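Local coordinates for lipase (Penicillium expansum, PDB 3G7N), which hydrolyses triacylglycerols and other acylglycerol lipids as a secreted alkaline lipase, releasing free fatty acids, at residues Val49-Val60 against Leu117-Ala128; Ile95-Trp103 against Leu133-Ala144. One frame throughout, in Å; residues are numbered along the deposited sequence.

Interaction 1. Residues Val49-Val60 against Leu117-Ala128; sequences VGYSTEKKTIAV and LIAKYPDYTLEA
Ile58, Tyr124 and Glu127 carry this contact. The CD1 methyl of Ile58 packs on the last turn of helix 97-120, lying 3.6 Å from Ile118 N, while its CG2 branch meets Leu117 CD1 and its CB rests on Leu126 CD2. The Tyr124 ring is sandwiched: Lys56 CA stands over the centre of one face as a CH-pi contact, 3.6 Å from the centroid, and Tyr121 CB covers the opposite face. With an alanine here the flat slab between Lys56 CA and Tyr121 CB is lost, which is likely to open a gap between them. Next to it the rings of Tyr51 and Tyr121 stack face to face, centroids 4.5 Å apart and planes at 27°, with Tyr121 OH over the Tyr51 ring. Glu127 sets CG between its backbone N and carbonyl carbon (chi1 66°), which lays CG on Ala59 CB, 3.6 Å away, and brings OE2 to Thr57 OG1 at 2.8 Å. That hydroxyl donates from above the carboxylate plane, and Arg13 forms a salt bridge to the same oxygen. Four backbone hydrogen bonds, the first accepted by Lys56 O just before the strand, join parallel strands 57-60 and 125-128. In the central sheet of this alpha/beta-hydrolase, strand 57-62 lies between 125-131 and its antiparallel hairpin partner 45-52, with helix 97-120 packed over the face bearing Ile58, Val60 and Leu126.

Interaction 2. Residues Ile95-Trp103 against Leu133-Ala144; sequences IMRGVHRPW and LGGALTSIAHVA
Trp103 reaches across to helix 133-144 with its CG anti to the backbone N (chi1 -179°), which carries the indole out over Ile140 and Ala141 and as far as Ala144. The ring is turned so that one face meets this helix: Ile140 CG1 makes a CH-pi contact with the five-membered ring, 4.1 Å from its centroid and 27° off the normal, and Ala141 CA lies above the plane toward the rim. The six-membered end comes closest, with Trp103 CH2 3.4 Å from Ala141 CB. Ile140 places CG2 between its backbone N and carbonyl carbon. This turns CG2 against Trp103 CG at 3.6 Å; Ile140 CD1, at the end of the other branch, meets Ile95 CD1 at 3.9 Å. Both Val99 and Trp103 are knobs into holes, Val99 among Leu133, Ala136, Leu137 and Ile140; helix 97-103 crosses helix 133-144, which follows the nucleophile Ser132, at a signed angle of -68° with the segment axes 9.6 Å apart, and no hydrogen bond joins the two segments. In the alpha/beta-hydrolase fold helix 133-144 leaves the nucleophile elbow, and Gly134 belongs to its GxSxG sequence. Val99 splits its methyls: CG2 faces Ala136 CB at 4.0 Å, whereas CG1 packs 3.7 Å from Ala136 O, which accepts a hydrogen bond from the Ser139 hydroxyl. Leu137 extends CD2 against helix 97-103, touching the Trp103 backbone N, the Val99 carbonyl and the Pro102 ring.

Helix 97-120 takes part in both contacts: its first turns pack on helix 133-148 in interaction 2, and its last turn meets the sheet in interaction 1. Strand 125-131 leads from interaction 1 through the nucleophile Ser132 into helix 133-148. The two contacts, with centres about 21 Å apart, touch where this strand lies against that helix: Ala128 O is 3.7 Å from Thr138 CG2, and Ala128 CB is 4.2 Å from Ala141 CB. Interaction 1 lies away from the catalytic residues, whereas in interaction 2 the side chain of Leu133 comes within about 5 Å of that of Ser132 and about 7 Å of that of His241.

Interaction 1. Residues Val49-Val60 against Leu117-Ala128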
loop_
_atom_site.group_PDB
_atom_site.type_symbol
_atom_site.label_atom_id
_atom_site.label_comp_id
_atom_site.label_asym_id
_atom_site.label_seq_id
_atom_site.Cartn_x
_atom_site.Cartn_y
_atom_site.Cartn_z
ATOM N N VAL A 49 6.110 0.228 12.132
ATOM C CA VAL A 49 7.398 0.486 11.483
ATOM C C VAL A 49 8.424 -0.435 12.091
ATOM O O VAL A 49 8.341 -0.781 13.275
ATOM C CB VAL A 49 7.853 1.952 11.673
ATOM C CG1 VAL A 49 9.143 2.206 10.893
ATOM C CG2 VAL A 49 6.754 2.896 11.178
ATOM N N GLY A 50 9.303 -0.975 11.257
ATOM C CA GLY A 50 10.379 -1.806 11.796
ATOM C C GLY A 50 11.371 -2.161 10.713
ATOM O O GLY A 50 11.513 -1.431 9.744
ATOM N N TYR A 51 12.132 -3.219 10.958
ATOM C CA TYR A 51 13.223 -3.593 10.061
ATOM C C TYR A 51 13.251 -5.103 9.894
ATOM O O TYR A 51 12.883 -5.859 10.791
ATOM C CB TYR A 51 14.581 -3.086 10.582
ATOM C CG TYR A 51 15.013 -3.692 11.874
ATOM C CD1 TYR A 51 15.799 -4.837 11.891
ATOM C CD2 TYR A 51 14.599 -3.166 13.091
ATOM C CE1 TYR A 51 16.175 -5.430 13.086
ATOM C CE2 TYR A 51 14.928 -3.773 14.292
ATOM C CZ TYR A 51 15.722 -4.906 14.288
ATOM O OH TYR A 51 16.057 -5.517 15.484
ATOM N N SER A 52 13.727 -5.520 8.724
ATOM C CA SER A 52 13.949 -6.936 8.420
ATOM C C SER A 52 15.441 -7.145 8.200
ATOM O O SER A 52 15.978 -6.731 7.190
ATOM C CB SER A 52 13.215 -7.302 7.142
ATOM O OG SER A 52 13.579 -8.640 6.769
ATOM N N THR A 53 16.056 -7.906 9.104
ATOM C CA THR A 53 17.452 -8.327 8.938
ATOM C C THR A 53 17.608 -9.257 7.727
ATOM O O THR A 53 18.527 -9.085 6.926
ATOM C CB THR A 53 17.958 -9.050 10.196
ATOM O OG1 THR A 53 17.708 -8.237 11.348
ATOM C CG2 THR A 53 19.442 -9.335 10.082
ATOM N N GLU A 54 16.598 -10.092 7.488
ATOM C CA GLU A 54 16.581 -11.021 6.363
ATOM C C GLU A 54 16.591 -10.278 5.039
ATOM O O GLU A 54 17.346 -10.623 4.129
ATOM C CB GLU A 54 15.363 -11.942 6.453
ATOM C CG GLU A 54 15.286 -12.957 5.324
ATOM C CD GLU A 54 14.077 -13.863 5.433
ATOM O OE1 GLU A 54 13.641 -14.146 6.572
ATOM O OE2 GLU A 54 13.446 -14.121 4.385
ATOM N N LYS A 55 15.723 -9.280 4.892
ATOM C CA LYS A 55 15.583 -8.573 3.622
ATOM C C LYS A 55 16.465 -7.329 3.504
ATOM O O LYS A 55 16.535 -6.709 2.459
ATOM C CB LYS A 55 14.117 -8.190 3.389
ATOM C CG LYS A 55 13.167 -9.376 3.291
ATOM C CD LYS A 55 13.452 -10.252 2.063
ATOM C CE LYS A 55 12.278 -11.171 1.780
ATOM N NZ LYS A 55 12.602 -12.106 0.669
ATOM N N LYS A 56 17.059 -6.937 4.631
ATOM C CA LYS A 56 17.769 -5.666 4.737
ATOM C C LYS A 56 16.882 -4.507 4.318
ATOM O O LYS A 56 17.231 -3.669 3.489
ATOM C CB LYS A 56 19.082 -5.691 3.936
ATOM C CG LYS A 56 20.088 -6.718 4.466
ATOM C CD LYS A 56 21.424 -6.609 3.723
ATOM C CE LYS A 56 22.542 -7.360 4.443
ATOM N NZ LYS A 56 22.210 -8.796 4.652
ATOM N N THR A 57 15.708 -4.479 4.947
ATOM C CA THR A 57 14.754 -3.396 4.701
ATOM C C THR A 57 14.293 -2.749 5.982
ATOM O O THR A 57 14.329 -3.350 7.064
ATOM C CB THR A 57 13.501 -3.857 3.950
ATOM O OG1 THR A 57 12.839 -4.857 4.733
ATOM C CG2 THR A 57 13.835 -4.352 2.548
ATOM N N ILE A 58 13.869 -1.504 5.829
ATOM C CA ILE A 58 13.106 -0.780 6.835
ATOM C C ILE A 58 11.701 -0.625 6.276
ATOM O O ILE A 58 11.537 -0.198 5.129
ATOM C CB ILE A 58 13.747 0.599 7.078
ATOM C CG1 ILE A 58 15.120 0.398 7.726
ATOM C CG2 ILE A 58 12.845 1.512 7.915
ATOM C CD1 ILE A 58 16.057 1.581 7.584
ATOM N N ALA A 59 10.716 -1.107 7.045
ATOM C CA ALA A 59 9.358 -1.354 6.538
ATOM C C ALA A 59 8.345 -0.493 7.273
ATOM O O ALA A 59 8.389 -0.346 8.497
ATOM C CB ALA A 59 9.004 -2.813 6.732
ATOM N N VAL A 60 7.407 0.027 6.494
ATOM C CA VAL A 60 6.207 0.706 6.993
ATOM C C VAL A 60 4.983 -0.097 6.563
ATOM O O VAL A 60 4.719 -0.239 5.357
ATOM C CB VAL A 60 6.102 2.130 6.411
ATOM C CG1 VAL A 60 4.838 2.815 6.907
ATOM C CG2 VAL A 60 7.362 2.970 6.753
ATOM N N LEU A 117 15.787 4.562 12.103
ATOM C CA LEU A 117 16.201 3.237 11.671
ATOM C C LEU A 117 17.277 3.305 10.594
ATOM O O LEU A 117 18.182 2.471 10.565
ATOM C CB LEU A 117 14.996 2.410 11.218
ATOM C CG LEU A 117 14.085 1.949 12.354
ATOM C CD1 LEU A 117 12.767 1.414 11.790
ATOM C CD2 LEU A 117 14.775 0.888 13.179
ATOM N N ILE A 118 17.191 4.298 9.716
ATOM C CA ILE A 118 18.231 4.511 8.703
ATOM C C ILE A 118 19.600 4.776 9.349
ATOM O O ILE A 118 20.616 4.233 8.908
ATOM C CB ILE A 118 17.862 5.647 7.738
ATOM C CG1 ILE A 118 16.745 5.209 6.777
ATOM C CG2 ILE A 118 19.109 6.120 6.957
ATOM C CD1 ILE A 118 16.123 6.363 6.005
ATOM N N ALA A 119 19.610 5.514 10.450
ATOM C CA ALA A 119 20.859 5.767 11.170
ATOM C C ALA A 119 21.469 4.486 11.731
ATOM O O ALA A 119 22.698 4.329 11.748
ATOM C CB ALA A 119 20.641 6.776 12.267
ATOM N N LYS A 120 20.630 3.560 12.179
ATOM C CA LYS A 120 21.087 2.312 12.751
ATOM C C LYS A 120 21.414 1.267 11.693
ATOM O O LYS A 120 22.316 0.434 11.886
ATOM C CB LYS A 120 20.046 1.769 13.738
ATOM C CG LYS A 120 20.506 0.597 14.567
ATOM C CD LYS A 120 19.714 0.509 15.879
ATOM C CE LYS A 120 20.030 -0.767 16.665
ATOM N NZ LYS A 120 21.494 -1.013 16.817
ATOM N N TYR A 121 20.674 1.297 10.580
ATOM C CA TYR A 121 20.810 0.312 9.511
ATOM C C TYR A 121 20.990 1.030 8.162
ATOM O O TYR A 121 20.086 1.042 7.324
ATOM C CB TYR A 121 19.574 -0.602 9.459
ATOM C CG TYR A 121 19.271 -1.292 10.769
ATOM C CD1 TYR A 121 20.006 -2.396 11.178
ATOM C CD2 TYR A 121 18.218 -0.871 11.568
ATOM C CE1 TYR A 121 19.751 -3.014 12.392
ATOM C CE2 TYR A 121 17.937 -1.504 12.778
ATOM C CZ TYR A 121 18.718 -2.555 13.186
ATOM O OH TYR A 121 18.495 -3.114 14.426
ATOM N N PRO A 122 22.169 1.640 7.941
ATOM C CA PRO A 122 22.297 2.627 6.879
ATOM C C PRO A 122 22.451 1.976 5.515
ATOM O O PRO A 122 22.378 2.680 4.516
ATOM C CB PRO A 122 23.597 3.374 7.238
ATOM C CG PRO A 122 24.354 2.415 8.102
ATOM C CD PRO A 122 23.296 1.707 8.901
ATOM N N ASP A 123 22.599 0.656 5.484
ATOM C CA ASP A 123 22.637 -0.093 4.231
ATOM C C ASP A 123 21.286 -0.697 3.826
ATOM O O ASP A 123 21.173 -1.310 2.765
ATOM C CB ASP A 123 23.685 -1.199 4.306
ATOM C CG ASP A 123 23.406 -2.184 5.434
ATOM O OD1 ASP A 123 23.190 -1.747 6.608
ATOM O OD2 ASP A 123 23.500 -3.403 5.177
ATOM N N TYR A 124 20.275 -0.558 4.682
ATOM C CA TYR A 124 18.965 -1.142 4.380
ATOM C C TYR A 124 18.193 -0.283 3.389
ATOM O O TYR A 124 18.393 0.914 3.294
ATOM C CB TYR A 124 18.162 -1.300 5.670
ATOM C CG TYR A 124 18.565 -2.490 6.524
ATOM C CD1 TYR A 124 19.836 -3.070 6.428
ATOM C CD2 TYR A 124 17.710 -2.968 7.501
ATOM C CE1 TYR A 124 20.230 -4.061 7.317
ATOM C CE2 TYR A 124 18.075 -3.978 8.351
ATOM C CZ TYR A 124 19.325 -4.551 8.234
ATOM O OH TYR A 124 19.705 -5.564 9.097
ATOM N N THR A 125 17.357 -0.926 2.580
ATOM C CA THR A 125 16.464 -0.198 1.669
ATOM C C THR A 125 15.083 -0.048 2.337
ATOM O O THR A 125 14.883 -0.537 3.468
ATOM C CB THR A 125 16.331 -0.948 0.328
ATOM O OG1 THR A 125 15.786 -2.249 0.554
ATOM C CG2 THR A 125 17.727 -1.084 -0.344
ATOM N N LEU A 126 14.161 0.638 1.667
ATOM C CA LEU A 126 12.846 0.959 2.252
ATOM C C LEU A 126 11.752 0.145 1.586
ATOM O O LEU A 126 11.774 -0.108 0.372
ATOM C CB LEU A 126 12.542 2.448 2.092
ATOM C CG LEU A 126 13.596 3.399 2.660
ATOM C CD1 LEU A 126 13.132 4.840 2.480
ATOM C CD2 LEU A 126 13.864 3.102 4.139
ATOM N N GLU A 127 10.725 -0.168 2.367
ATOM C CA GLU A 127 9.517 -0.748 1.802
ATOM C C GLU A 127 8.293 -0.268 2.554
ATOM O O GLU A 127 8.347 0.044 3.749
ATOM C CB GLU A 127 9.590 -2.268 1.792
ATOM C CG GLU A 127 9.606 -2.917 3.134
ATOM C CD GLU A 127 9.653 -4.441 3.042
ATOM O OE1 GLU A 127 9.030 -5.007 2.100
ATOM O OE2 GLU A 127 10.201 -5.084 3.957
ATOM N N ALA A 128 7.177 -0.198 1.834
ATOM C CA ALA A 128 5.878 0.154 2.429
ATOM C C ALA A 128 4.853 -0.815 1.890
ATOM O O ALA A 128 4.932 -1.230 0.733
ATOM C CB ALA A 128 5.504 1.565 2.043
HETATM O O HOH W 1 17.518 -4.525 0.741
#

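Interaction 2. Residues Ile95-Trp103 against Leu133-Ala144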
loop_
_atom_site.group_PDB
_atom_site.type_symbol
_atom_site.label_atom_id
_atom_site.label_comp_id
_atom_site.label_asym_id
_atom_site.label_seq_id
_atom_site.Cartn_x
_atom_site.Cartn_y
_atom_site.Cartn_z
ATOM N N ILE A 95 -5.573 15.089 -3.715
ATOM C CA ILE A 95 -5.759 13.752 -3.133
ATOM C C ILE A 95 -7.032 13.794 -2.306
ATOM O O ILE A 95 -7.393 14.827 -1.738
ATOM C CB ILE A 95 -4.555 13.390 -2.203
ATOM C CG1 ILE A 95 -3.239 13.402 -2.990
ATOM C CG2 ILE A 95 -4.775 12.047 -1.523
ATOM C CD1 ILE A 95 -1.993 13.188 -2.106
ATOM N N MET A 96 -7.723 12.660 -2.216
ATOM C CA MET A 96 -8.929 12.637 -1.434
ATOM C C MET A 96 -8.645 12.835 0.054
ATOM O O MET A 96 -7.688 12.267 0.605
ATOM C CB MET A 96 -9.701 11.335 -1.693
ATOM C CG MET A 96 -8.941 10.052 -1.366
ATOM S SD MET A 96 -9.816 8.552 -1.898
ATOM C CE MET A 96 -10.969 8.377 -0.554
ATOM N N ARG A 97 -9.509 13.586 0.736
ATOM C CA ARG A 97 -9.305 13.878 2.140
ATOM C C ARG A 97 -9.318 12.593 2.965
ATOM O O ARG A 97 -8.632 12.483 3.981
ATOM C CB ARG A 97 -10.363 14.861 2.652
ATOM C CG ARG A 97 -10.123 15.284 4.087
ATOM C CD ARG A 97 -11.209 16.220 4.616
ATOM N NE ARG A 97 -11.163 17.531 3.987
ATOM C CZ ARG A 97 -12.146 18.034 3.248
ATOM N NH1 ARG A 97 -13.239 17.317 3.007
ATOM N NH2 ARG A 97 -12.048 19.263 2.759
ATOM N N GLY A 98 -10.160 11.638 2.580
ATOM C CA GLY A 98 -10.270 10.386 3.321
ATOM C C GLY A 98 -9.016 9.538 3.378
ATOM O O GLY A 98 -8.957 8.598 4.173
ATOM N N VAL A 99 -8.020 9.851 2.552
ATOM C CA VAL A 99 -6.701 9.218 2.658
ATOM C C VAL A 99 -5.645 10.205 3.146
ATOM O O VAL A 99 -4.814 9.854 3.978
ATOM C CB VAL A 99 -6.283 8.565 1.328
ATOM C CG1 VAL A 99 -4.888 7.942 1.433
ATOM C CG2 VAL A 99 -7.306 7.512 0.938
ATOM N N HIS A 100 -5.660 11.443 2.644
ATOM C CA HIS A 100 -4.724 12.439 3.146
ATOM C C HIS A 100 -4.849 12.672 4.637
ATOM O O HIS A 100 -3.827 12.824 5.326
ATOM C CB HIS A 100 -4.854 13.750 2.370
ATOM C CG HIS A 100 -3.964 14.843 2.884
ATOM N ND1 HIS A 100 -2.632 14.957 2.543
ATOM C CD2 HIS A 100 -4.181 15.760 3.850
ATOM C CE1 HIS A 100 -2.104 15.987 3.188
ATOM N NE2 HIS A 100 -3.046 16.533 3.933
ATOM N N ARG A 101 -6.071 12.736 5.145
ATOM C CA ARG A 101 -6.241 13.013 6.561
ATOM C C ARG A 101 -5.592 11.960 7.471
ATOM O O ARG A 101 -4.787 12.310 8.340
ATOM C CB ARG A 101 -7.715 13.244 6.919
ATOM C CG ARG A 101 -7.936 13.652 8.360
ATOM C CD ARG A 101 -9.264 14.414 8.503
ATOM N NE ARG A 101 -9.633 14.579 9.908
ATOM C CZ ARG A 101 -10.307 13.675 10.610
ATOM N NH1 ARG A 101 -10.771 12.584 10.016
ATOM N NH2 ARG A 101 -10.590 13.899 11.887
ATOM N N PRO A 102 -5.946 10.675 7.300
ATOM C CA PRO A 102 -5.279 9.669 8.144
ATOM C C PRO A 102 -3.769 9.609 7.917
ATOM O O PRO A 102 -3.028 9.496 8.878
ATOM C CB PRO A 102 -5.962 8.352 7.750
ATOM C CG PRO A 102 -6.663 8.631 6.436
ATOM C CD PRO A 102 -7.055 10.096 6.527
ATOM N N TRP A 103 -3.307 9.694 6.671
ATOM C CA TRP A 103 -1.846 9.669 6.477
ATOM C C TRP A 103 -1.169 10.843 7.190
ATOM O O TRP A 103 -0.159 10.681 7.871
ATOM C CB TRP A 103 -1.461 9.662 5.002
ATOM C CG TRP A 103 0.017 9.611 4.830
ATOM C CD1 TRP A 103 0.852 10.686 4.606
ATOM C CD2 TRP A 103 0.869 8.519 5.201
ATOM N NE1 TRP A 103 2.165 10.308 4.776
ATOM C CE2 TRP A 103 2.201 8.971 5.091
ATOM C CE3 TRP A 103 0.635 7.171 5.547
ATOM C CZ2 TRP A 103 3.290 8.162 5.403
ATOM C CZ3 TRP A 103 1.720 6.352 5.807
ATOM C CH2 TRP A 103 3.041 6.850 5.708
ATOM N N LEU A 133 -7.740 0.007 2.662
ATOM C CA LEU A 133 -7.360 1.359 3.064
ATOM C C LEU A 133 -5.866 1.427 3.373
ATOM O O LEU A 133 -5.229 2.449 3.131
ATOM C CB LEU A 133 -8.175 1.825 4.278
ATOM C CG LEU A 133 -7.773 3.194 4.876
ATOM C CD1 LEU A 133 -7.958 4.355 3.899
ATOM C CD2 LEU A 133 -8.509 3.485 6.198
ATOM N N GLY A 134 -5.317 0.350 3.950
ATOM C CA GLY A 134 -3.874 0.259 4.151
ATOM C C GLY A 134 -3.077 0.345 2.856
ATOM O O GLY A 134 -1.942 0.840 2.849
ATOM N N GLY A 135 -3.636 -0.168 1.773
ATOM C CA GLY A 135 -3.040 -0.014 0.441
ATOM C C GLY A 135 -3.155 1.390 -0.119
ATOM O O GLY A 135 -2.191 1.939 -0.648
ATOM N N ALA A 136 -4.301 2.026 0.116
ATOM C CA ALA A 136 -4.455 3.430 -0.270
ATOM C C ALA A 136 -3.450 4.272 0.518
ATOM O O ALA A 136 -2.811 5.191 -0.036
ATOM C CB ALA A 136 -5.896 3.904 -0.032
ATOM N N LEU A 137 -3.300 3.997 1.811
ATOM C CA LEU A 137 -2.302 4.695 2.611
ATOM C C LEU A 137 -0.890 4.457 2.080
ATOM O O LEU A 137 -0.075 5.382 2.055
ATOM C CB LEU A 137 -2.399 4.307 4.092
ATOM C CG LEU A 137 -3.667 4.796 4.808
ATOM C CD1 LEU A 137 -3.908 4.027 6.116
ATOM C CD2 LEU A 137 -3.596 6.298 5.045
ATOM N N THR A 138 -0.599 3.228 1.655
ATOM C CA THR A 138 0.707 2.894 1.109
ATOM C C THR A 138 0.976 3.676 -0.176
ATOM O O THR A 138 2.140 4.042 -0.452
ATOM C CB THR A 138 0.772 1.383 0.843
ATOM O OG1 THR A 138 0.752 0.693 2.088
ATOM C CG2 THR A 138 2.033 0.967 0.095
ATOM N N SER A 139 -0.062 4.015 -0.938
ATOM C CA SER A 139 0.142 4.795 -2.154
ATOM C C SER A 139 0.581 6.222 -1.870
ATOM O O SER A 139 1.285 6.824 -2.700
ATOM C CB SER A 139 -1.086 4.730 -3.079
ATOM O OG SER A 139 -2.140 5.563 -2.646
ATOM N N ILE A 140 0.226 6.764 -0.712
ATOM C CA ILE A 140 0.793 8.031 -0.280
ATOM C C ILE A 140 2.107 7.838 0.459
ATOM O O ILE A 140 3.047 8.623 0.249
ATOM C CB ILE A 140 -0.230 8.907 0.505
ATOM C CG1 ILE A 140 0.406 10.252 0.894
ATOM C CG2 ILE A 140 -0.850 8.171 1.673
ATOM C CD1 ILE A 140 0.805 11.120 -0.302
ATOM N N ALA A 141 2.225 6.782 1.274
ATOM C CA ALA A 141 3.509 6.469 1.914
ATOM C C ALA A 141 4.662 6.373 0.929
ATOM O O ALA A 141 5.774 6.841 1.209
ATOM C CB ALA A 141 3.414 5.172 2.724
ATOM N N HIS A 142 4.408 5.801 -0.232
ATOM C CA HIS A 142 5.424 5.667 -1.263
ATOM C C HIS A 142 6.029 7.038 -1.618
ATOM O O HIS A 142 7.249 7.212 -1.662
ATOM C CB HIS A 142 4.817 5.021 -2.513
ATOM C CG HIS A 142 5.800 4.827 -3.620
ATOM N ND1 HIS A 142 6.757 3.841 -3.585
ATOM C CD2 HIS A 142 5.997 5.523 -4.770
ATOM C CE1 HIS A 142 7.509 3.936 -4.671
ATOM N NE2 HIS A 142 7.045 4.919 -5.422
ATOM N N VAL A 143 5.162 8.014 -1.846
ATOM C CA VAL A 143 5.598 9.367 -2.186
ATOM C C VAL A 143 6.232 10.074 -0.984
ATOM O O VAL A 143 7.277 10.712 -1.112
ATOM C CB VAL A 143 4.405 10.193 -2.733
ATOM C CG1 VAL A 143 4.768 11.661 -2.884
ATOM C CG2 VAL A 143 3.944 9.630 -4.065
ATOM N N ALA A 144 5.693 9.878 0.209
ATOM C CA ALA A 144 6.265 10.454 1.419
ATOM C C ALA A 144 7.697 9.960 1.610
ATOM O O ALA A 144 8.581 10.732 2.002
ATOM C CB ALA A 144 5.419 10.081 2.643
#